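Long-range contacts in nickel ABC transporter (Nickel-binding protein) (Bacillus halodurans, PDB 3T66), which probably serves as the extracellular solute receptor of an ABC importer, binding nickel or peptide-like cargo as other family 5 binding proteins do: residues A[106-110]-A[136-142]; A[239-243]-A[340-344]; A[292-297]-A[438-443]. All coordinates share one frame; numbering follows the deposited sequence.

Contact 1: residues A[106-110]-A[136-142]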
loop_
_atom_site.group_PDB
_atom_site.type_symbol
_atom_site.label_atom_id
_atom_site.label_comp_id
_atom_site.label_asym_id
_atom_site.label_seq_id
_atom_site.Cartn_x
_atom_site.Cartn_y
_atom_site.Cartn_z
ATOM N N ILE A 106 7.692 -15.812 -1.821
ATOM C CA ILE A 106 6.410 -16.412 -2.052
ATOM C C ILE A 106 6.256 -17.663 -1.210
ATOM O O ILE A 106 5.190 -17.883 -0.645
ATOM C CB ILE A 106 6.211 -16.768 -3.493
ATOM C CG1 ILE A 106 6.343 -15.540 -4.369
ATOM C CG2 ILE A 106 4.843 -17.275 -3.717
ATOM C CD1 ILE A 106 6.441 -15.862 -5.858
ATOM N N GLU A 107 7.305 -18.475 -1.106
ATOM C CA GLU A 107 7.185 -19.734 -0.360
ATOM C C GLU A 107 6.859 -19.468 1.093
ATOM O O GLU A 107 5.963 -20.132 1.683
ATOM C CB GLU A 107 8.442 -20.615 -0.455
ATOM C CG GLU A 107 8.236 -22.112 0.021
ATOM C CD GLU A 107 9.528 -22.992 -0.051
ATOM O OE1 GLU A 107 9.443 -24.213 0.272
ATOM O OE2 GLU A 107 10.621 -22.477 -0.427
ATOM N N ASN A 108 7.566 -18.494 1.661
ATOM C CA ASN A 108 7.468 -18.240 3.082
ATOM C C ASN A 108 6.252 -17.450 3.481
ATOM O O ASN A 108 5.956 -17.339 4.664
ATOM C CB ASN A 108 8.697 -17.522 3.581
ATOM C CG ASN A 108 9.904 -18.434 3.701
ATOM O OD1 ASN A 108 9.824 -19.654 3.554
ATOM N ND2 ASN A 108 11.047 -17.829 3.987
ATOM N N ALA A 109 5.556 -16.886 2.498
ATOM C CA ALA A 109 4.417 -15.980 2.739
ATOM C C ALA A 109 3.103 -16.706 2.536
ATOM O O ALA A 109 2.107 -16.397 3.204
ATOM C CB ALA A 109 4.474 -14.800 1.799
ATOM N N LEU A 110 3.085 -17.662 1.602
ATOM C CA LEU A 110 1.848 -18.318 1.302
ATOM C C LEU A 110 1.570 -19.394 2.303
ATOM O O LEU A 110 0.414 -19.670 2.569
ATOM C CB LEU A 110 1.855 -18.828 -0.110
ATOM C CG LEU A 110 1.816 -17.758 -1.199
ATOM C CD1 LEU A 110 1.475 -18.438 -2.533
ATOM C CD2 LEU A 110 0.837 -16.579 -0.909
ATOM N N GLU A 136 -3.259 -13.153 0.514
ATOM C CA GLU A 136 -1.927 -13.319 -0.037
ATOM C C GLU A 136 -1.980 -13.589 -1.504
ATOM O O GLU A 136 -0.997 -13.315 -2.199
ATOM C CB GLU A 136 -1.157 -14.463 0.589
ATOM C CG GLU A 136 -0.751 -14.250 2.052
ATOM C CD GLU A 136 0.304 -13.176 2.286
ATOM O OE1 GLU A 136 0.983 -12.697 1.314
ATOM O OE2 GLU A 136 0.452 -12.832 3.480
ATOM N N LEU A 137 -3.108 -14.106 -2.001
ATOM C CA LEU A 137 -3.187 -14.452 -3.416
ATOM C C LEU A 137 -3.380 -13.232 -4.320
ATOM O O LEU A 137 -3.298 -13.314 -5.542
ATOM C CB LEU A 137 -4.228 -15.533 -3.638
ATOM C CG LEU A 137 -3.936 -16.804 -2.840
ATOM C CD1 LEU A 137 -5.021 -17.865 -3.000
ATOM C CD2 LEU A 137 -2.572 -17.375 -3.216
ATOM N N VAL A 138 -3.598 -12.085 -3.704
ATOM C CA VAL A 138 -3.687 -10.845 -4.440
ATOM C C VAL A 138 -2.312 -10.414 -4.997
ATOM O O VAL A 138 -2.246 -9.710 -5.988
ATOM C CB VAL A 138 -4.204 -9.739 -3.510
ATOM C CG1 VAL A 138 -4.289 -8.369 -4.224
ATOM C CG2 VAL A 138 -5.518 -10.104 -2.887
ATOM N N ASN A 139 -1.232 -10.848 -4.351
ATOM C CA ASN A 139 0.098 -10.411 -4.679
ATOM C C ASN A 139 0.347 -10.692 -6.115
ATOM O O ASN A 139 0.265 -11.839 -6.544
ATOM C CB ASN A 139 1.108 -11.209 -3.890
ATOM C CG ASN A 139 2.352 -10.416 -3.539
ATOM O OD1 ASN A 139 2.998 -9.820 -4.392
ATOM N ND2 ASN A 139 2.711 -10.445 -2.261
ATOM N N PRO A 140 0.673 -9.652 -6.872
ATOM C CA PRO A 140 0.976 -9.789 -8.250
ATOM C C PRO A 140 1.979 -10.869 -8.519
ATOM O O PRO A 140 2.017 -11.400 -9.618
ATOM C CB PRO A 140 1.523 -8.442 -8.574
ATOM C CG PRO A 140 0.575 -7.575 -7.858
ATOM C CD PRO A 140 0.475 -8.244 -6.517
ATOM N N ASN A 141 2.758 -11.222 -7.509
ATOM C CA ASN A 141 3.728 -12.326 -7.557
ATOM C C ASN A 141 3.191 -13.645 -7.863
ATOM O O ASN A 141 3.945 -14.536 -8.210
ATOM C CB ASN A 141 4.209 -12.584 -6.160
ATOM C CG ASN A 141 5.203 -11.645 -5.780
ATOM O OD1 ASN A 141 5.694 -10.902 -6.656
ATOM N ND2 ASN A 141 5.532 -11.597 -4.489
ATOM N N VAL A 142 1.920 -13.827 -7.561
ATOM C CA VAL A 142 1.378 -15.117 -7.593
ATOM C C VAL A 142 0.424 -15.084 -8.729
ATOM O O VAL A 142 -0.557 -15.805 -8.767
ATOM C CB VAL A 142 0.653 -15.405 -6.326
ATOM C CG1 VAL A 142 0.336 -16.867 -6.276
ATOM C CG2 VAL A 142 1.498 -15.096 -5.181
#
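L110 pushes its isobutyl group between E136, L137 and V142, making an apolar contact crossed by no hydrogen bond. Its CD2 lies 3.3 Å from E136 CB and 4.2 Å from L137 CD2, while the other branch, CD1, reaches V142 CG1 at 4.2 Å. One turn earlier, I106 reaches the far end of the loop: CG2 meets V142 CG2 at 4.3 Å, and CD1 ends 3.7 Å from the backbone O of N141. V142 thus presents one methyl to each of the two helix residues. I106 CG2 stands anti to the backbone N, which leaves CG1 beside that N (chi1 -58°) and carries CD1 across to N141, at a slant to its side chain. E136 contributes its aliphatic part: CG passes 3.8 Å from A109 O, and a bend at chi2 (-69°) turns the carboxylate away from L110, so that OE1 can form a salt bridge with R391. The acid is therefore paired outside the apolar patch. Behind this shell the backbone fixes both partners. L110 N bonds to I106 O on the helix side, and V142 N to N139 O, at 2.8 Å, curls the loop around P140. The loop's own V138 packs onto V46 and V48 of strand 46-48, and Y34 lies against N139, P140 and N141. Helix 89-100 completes the surroundings, with L100 touching L110 and L96 touching V142, so the loop is packed between that helix, strand 46-48 and helix 104-110, which leads into edge strand 112-118 of a four-stranded antiparallel sheet.

Contact 2: residues A[239-243]-A[340-344]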
loop_
_atom_site.group_PDB
_atom_site.type_symbol
_atom_site.label_atom_id
_atom_site.label_comp_id
_atom_site.label_asym_id
_atom_site.label_seq_id
_atom_site.Cartn_x
_atom_site.Cartn_y
_atom_site.Cartn_z
ATOM N N PHE A 239 -2.081 2.912 0.022
ATOM C CA PHE A 239 -2.359 2.292 1.323
ATOM C C PHE A 239 -1.408 2.732 2.379
ATOM O O PHE A 239 -1.638 2.436 3.557
ATOM C CB PHE A 239 -2.291 0.771 1.308
ATOM C CG PHE A 239 -3.368 0.144 0.533
ATOM C CD1 PHE A 239 -3.104 -0.893 -0.329
ATOM C CD2 PHE A 239 -4.654 0.607 0.627
ATOM C CE1 PHE A 239 -4.129 -1.449 -1.069
ATOM C CE2 PHE A 239 -5.653 0.041 -0.111
ATOM C CZ PHE A 239 -5.390 -0.965 -0.952
ATOM N N ARG A 240 -0.318 3.389 1.969
ATOM C CA ARG A 240 0.684 3.830 2.945
ATOM C C ARG A 240 0.239 5.073 3.694
ATOM O O ARG A 240 -0.555 5.858 3.183
ATOM C CB ARG A 240 2.040 4.014 2.303
ATOM C CG ARG A 240 2.557 5.422 2.158
ATOM C CD ARG A 240 4.098 5.404 2.182
ATOM N NE ARG A 240 4.697 4.196 1.594
ATOM C CZ ARG A 240 5.289 3.226 2.291
ATOM N NH1 ARG A 240 5.368 3.284 3.616
ATOM N NH2 ARG A 240 5.803 2.188 1.654
ATOM N N THR A 241 0.698 5.225 4.929
ATOM C CA THR A 241 0.264 6.335 5.742
ATOM C C THR A 241 1.499 6.852 6.421
ATOM O O THR A 241 2.342 6.045 6.863
ATOM C CB THR A 241 -0.814 5.904 6.789
ATOM O OG1 THR A 241 -2.052 5.640 6.122
ATOM C CG2 THR A 241 -1.096 6.999 7.843
ATOM N N HIS A 242 1.631 8.178 6.492
ATOM C CA HIS A 242 2.697 8.719 7.315
ATOM C C HIS A 242 2.218 8.982 8.704
ATOM O O HIS A 242 1.085 9.401 8.884
ATOM C CB HIS A 242 3.262 10.003 6.735
ATOM C CG HIS A 242 3.965 9.798 5.444
ATOM N ND1 HIS A 242 4.627 8.626 5.148
ATOM C CD2 HIS A 242 4.082 10.591 4.358
ATOM C CE1 HIS A 242 5.146 8.720 3.937
ATOM N NE2 HIS A 242 4.832 9.903 3.439
ATOM N N ASN A 243 3.084 8.772 9.680
ATOM C CA ASN A 243 2.730 9.105 11.035
ATOM C C ASN A 243 3.907 9.497 11.881
ATOM O O ASN A 243 5.067 9.233 11.541
ATOM C CB ASN A 243 2.067 7.894 11.696
ATOM C CG ASN A 243 2.969 6.680 11.713
ATOM O OD1 ASN A 243 4.085 6.717 12.231
ATOM N ND2 ASN A 243 2.492 5.589 11.128
ATOM N N ARG A 340 12.979 8.992 2.664
ATOM C CA ARG A 340 11.767 9.716 2.244
ATOM C C ARG A 340 11.877 11.194 2.583
ATOM O O ARG A 340 11.705 11.574 3.745
ATOM C CB ARG A 340 10.549 9.136 2.951
ATOM C CG ARG A 340 9.795 8.122 2.131
ATOM C CD ARG A 340 9.267 6.920 2.945
ATOM N NE ARG A 340 9.021 5.815 2.020
ATOM C CZ ARG A 340 8.104 5.844 1.055
ATOM N NH1 ARG A 340 7.307 6.905 0.904
ATOM N NH2 ARG A 340 7.987 4.812 0.231
ATOM N N ALA A 341 12.126 12.028 1.573
ATOM C CA ALA A 341 12.609 13.391 1.807
ATOM C C ALA A 341 11.605 14.372 2.434
ATOM O O ALA A 341 12.012 15.438 2.937
ATOM C CB ALA A 341 13.218 13.973 0.527
ATOM N N GLU A 342 10.313 14.030 2.405
ATOM C CA GLU A 342 9.282 14.857 3.081
ATOM C C GLU A 342 9.210 14.614 4.591
ATOM O O GLU A 342 8.660 15.444 5.314
ATOM C CB GLU A 342 7.874 14.726 2.443
ATOM C CG GLU A 342 7.206 13.311 2.459
ATOM C CD GLU A 342 7.798 12.291 1.436
ATOM O OE1 GLU A 342 7.494 11.072 1.563
ATOM O OE2 GLU A 342 8.567 12.691 0.513
ATOM N N LEU A 343 9.742 13.486 5.062
ATOM C CA LEU A 343 9.674 13.154 6.489
ATOM C C LEU A 343 10.453 14.142 7.379
ATOM O O LEU A 343 9.846 14.740 8.285
ATOM C CB LEU A 343 10.113 11.717 6.759
ATOM C CG LEU A 343 9.285 10.528 6.289
ATOM C CD1 LEU A 343 10.082 9.277 6.591
ATOM C CD2 LEU A 343 7.955 10.457 6.992
ATOM N N PRO A 344 11.782 14.338 7.110
ATOM C CA PRO A 344 12.599 15.365 7.741
ATOM C C PRO A 344 11.985 16.756 7.719
ATOM O O PRO A 344 12.225 17.543 8.619
ATOM C CB PRO A 344 13.845 15.344 6.888
ATOM C CG PRO A 344 14.006 13.954 6.585
ATOM C CD PRO A 344 12.635 13.485 6.259
#
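R240 and R340 approach from opposite directions and lay their guanidinium groups over one another, offset toward the rims and with planes 34° apart; R240 NE lies 3.6 Å from R340 NH2. R240 gets there through a bend at chi3 (33°), which turns the guanidinium aside so that it lies against that of R340 while NH1 hydrogen-bonds S385 OG on strand 381-387. The R340 chain bends earlier, at chi2, and runs past H242, putting NH1 near the plane of the imidazole at its edge, 4.1 Å from H242 CE1. E342 has CG wedged between its backbone N and carbonyl carbon (chi1 62°), and a further bend at chi2 swings the carboxylate back toward the histidine, leaving OE1 3.5 Å from H242 NE2. L343 covers one face of the same ring, CD2 lying 4.2 Å from H242 ND1; ND1 also makes a weak hydrogen bond to S385. A type I turn from R340 to L343 gathers these three partners around H242, its L343 N bonded to R340 O. A leucine in place of R240 would probably leave S385 without this donor and R340 without the flat group lying over it. The two arginines carry like charge, so their closeness is likely to cost energy, which the carboxylate of E342, with OE1 4.2 Å from R340 NH1, may partly offset.

Contact 3: residues A[292-297]-A[438-443]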
loop_
_atom_site.group_PDB
_atom_site.type_symbol
_atom_site.label_atom_id
_atom_site.label_comp_id
_atom_site.label_asym_id
_atom_site.label_seq_id
_atom_site.Cartn_x
_atom_site.Cartn_y
_atom_site.Cartn_z
ATOM N N PRO A 292 -13.315 -0.956 3.966
ATOM C CA PRO A 292 -14.539 -1.378 4.615
ATOM C C PRO A 292 -14.432 -1.332 6.157
ATOM O O PRO A 292 -15.445 -1.279 6.841
ATOM C CB PRO A 292 -14.718 -2.803 4.091
ATOM C CG PRO A 292 -13.342 -3.271 3.838
ATOM C CD PRO A 292 -12.649 -2.081 3.292
ATOM N N PHE A 293 -13.217 -1.326 6.698
ATOM C CA PHE A 293 -13.006 -1.335 8.152
ATOM C C PHE A 293 -12.423 -0.066 8.729
ATOM O O PHE A 293 -11.728 -0.116 9.732
ATOM C CB PHE A 293 -12.116 -2.505 8.571
ATOM C CG PHE A 293 -10.862 -2.674 7.733
ATOM C CD1 PHE A 293 -9.756 -1.887 7.944
ATOM C CD2 PHE A 293 -10.789 -3.672 6.747
ATOM C CE1 PHE A 293 -8.594 -2.085 7.185
ATOM C CE2 PHE A 293 -9.635 -3.865 6.011
ATOM C CZ PHE A 293 -8.540 -3.072 6.234
ATOM N N ALA A 294 -12.715 1.075 8.119
ATOM C CA ALA A 294 -12.229 2.336 8.618
ATOM C C ALA A 294 -13.357 3.000 9.369
ATOM O O ALA A 294 -14.504 2.969 8.934
ATOM C CB ALA A 294 -11.760 3.183 7.481
ATOM N N PRO A 295 -13.040 3.583 10.527
ATOM C CA PRO A 295 -13.990 4.245 11.412
ATOM C C PRO A 295 -14.404 5.548 10.806
ATOM O O PRO A 295 -13.613 6.133 10.038
ATOM C CB PRO A 295 -13.132 4.574 12.634
ATOM C CG PRO A 295 -12.006 3.654 12.590
ATOM C CD PRO A 295 -11.704 3.514 11.135
ATOM N N SER A 296 -15.608 6.011 11.123
ATOM C CA SER A 296 -15.888 7.435 10.941
ATOM C C SER A 296 -15.175 8.135 12.114
ATOM O O SER A 296 -15.142 7.616 13.248
ATOM C CB SER A 296 -17.409 7.766 10.897
ATOM N N TYR A 297 -14.573 9.291 11.873
ATOM C CA TYR A 297 -13.932 9.969 12.997
ATOM C C TYR A 297 -14.598 11.332 13.240
ATOM O O TYR A 297 -14.981 11.994 12.243
ATOM C CB TYR A 297 -12.455 10.143 12.722
ATOM C CG TYR A 297 -11.630 8.873 12.624
ATOM C CD1 TYR A 297 -11.453 8.212 11.406
ATOM C CD2 TYR A 297 -10.962 8.355 13.735
ATOM C CE1 TYR A 297 -10.659 7.040 11.298
ATOM C CE2 TYR A 297 -10.175 7.191 13.627
ATOM C CZ TYR A 297 -10.028 6.551 12.402
ATOM O OH TYR A 297 -9.230 5.437 12.314
ATOM N N THR A 438 -11.200 -5.162 12.950
ATOM C CA THR A 438 -10.254 -4.145 12.566
ATOM C C THR A 438 -10.753 -2.722 12.824
ATOM O O THR A 438 -9.975 -1.869 13.157
ATOM C CB THR A 438 -9.847 -4.343 11.109
ATOM O OG1 THR A 438 -9.834 -5.732 10.825
ATOM C CG2 THR A 438 -8.487 -3.845 10.856
ATOM N N GLU A 439 -12.049 -2.477 12.676
ATOM C CA GLU A 439 -12.647 -1.176 12.916
ATOM C C GLU A 439 -12.513 -0.883 14.381
ATOM O O GLU A 439 -12.363 0.235 14.774
ATOM C CB GLU A 439 -14.142 -1.168 12.558
ATOM C CG GLU A 439 -14.600 -0.512 11.227
ATOM C CD GLU A 439 -15.805 0.417 11.362
ATOM O OE1 GLU A 439 -15.788 1.200 12.300
ATOM O OE2 GLU A 439 -16.751 0.403 10.542
ATOM N N GLN A 440 -12.572 -1.912 15.196
ATOM C CA GLN A 440 -12.542 -1.768 16.628
ATOM C C GLN A 440 -11.161 -1.491 17.104
ATOM O O GLN A 440 -10.945 -0.730 18.000
ATOM C CB GLN A 440 -12.981 -3.059 17.270
ATOM C CG GLN A 440 -14.411 -3.397 17.100
ATOM C CD GLN A 440 -14.771 -4.604 17.881
ATOM O OE1 GLN A 440 -15.671 -5.349 17.539
ATOM N NE2 GLN A 440 -14.058 -4.813 18.946
ATOM N N ALA A 441 -10.220 -2.181 16.524
ATOM C CA ALA A 441 -8.859 -1.980 16.867
ATOM C C ALA A 441 -8.518 -0.567 16.393
ATOM O O ALA A 441 -7.855 0.184 17.099
ATOM C CB ALA A 441 -8.011 -3.008 16.187
ATOM N N ALA A 442 -9.018 -0.193 15.218
ATOM C CA ALA A 442 -8.821 1.150 14.736
ATOM C C ALA A 442 -9.400 2.135 15.762
ATOM O O ALA A 442 -8.647 2.857 16.426
ATOM C CB ALA A 442 -9.454 1.310 13.423
ATOM N N ALA A 443 -10.720 2.129 15.930
ATOM C CA ALA A 443 -11.394 2.898 16.974
ATOM C C ALA A 443 -10.598 2.947 18.292
ATOM O O ALA A 443 -10.359 3.991 18.895
ATOM C CB ALA A 443 -12.780 2.309 17.220
#
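Loop 292-297, part of the connection from strand 280-282 to helix 304-314, is draped across one face of helix 431-447. F293 and T438 meet through a CH-pi contact: T438 CG2 sits over the phenyl face, 4.2 Å from the ring centroid and 28° off its normal. T438 OG1, turned the other way, is hydrogen-bonded to R434 O one turn back along the helix, which fixes the rotation that presents CG2 to the ring. The backbone O of F293 also receives a CA-H...O contact from E439, whose CA lies 3.5 Å from it. E439 then runs under the loop, its CG 3.3 Å from F293 O and its carboxylate OE1 3.6 Å from P295 CA. Further on, P295 CG rests on A442 CB at 3.6 Å, and one face of the Y297 ring lies against P295 CB. F287 meets F293 edge-to-face, while L425 of helix 416-426 touches T438. Spaced as T438, E439, A442 and A443, the contributing helix residues line a single helical face, so this is loop-on-helix packing within the bacterial solute-binding protein fold, made by van der Waals and C-H contacts without a hydrogen bond between loop and helix.

In the fold
From the N terminus, contact 1 is complete first: it brings helix 104-110 to the loop at 136-142, closing a short excursion that holds the hairpin of strands 112-118 and 121-126. Only later does contact 2 open, at strand 240-246. Contact 3 opens at 292-297 before contact 2 closes at 340-344, and itself closes at 438-443, so these two cross. Contact 2 joins the strand to the start of helix 343-356, and contact 3 ties the loop to helix 431-447. Contacts 1 and 2 lie on opposite sides of the chain's centre, their centres 26 Å apart; those of contacts 2 and 3 are 21 Å apart, and no two contacts touch.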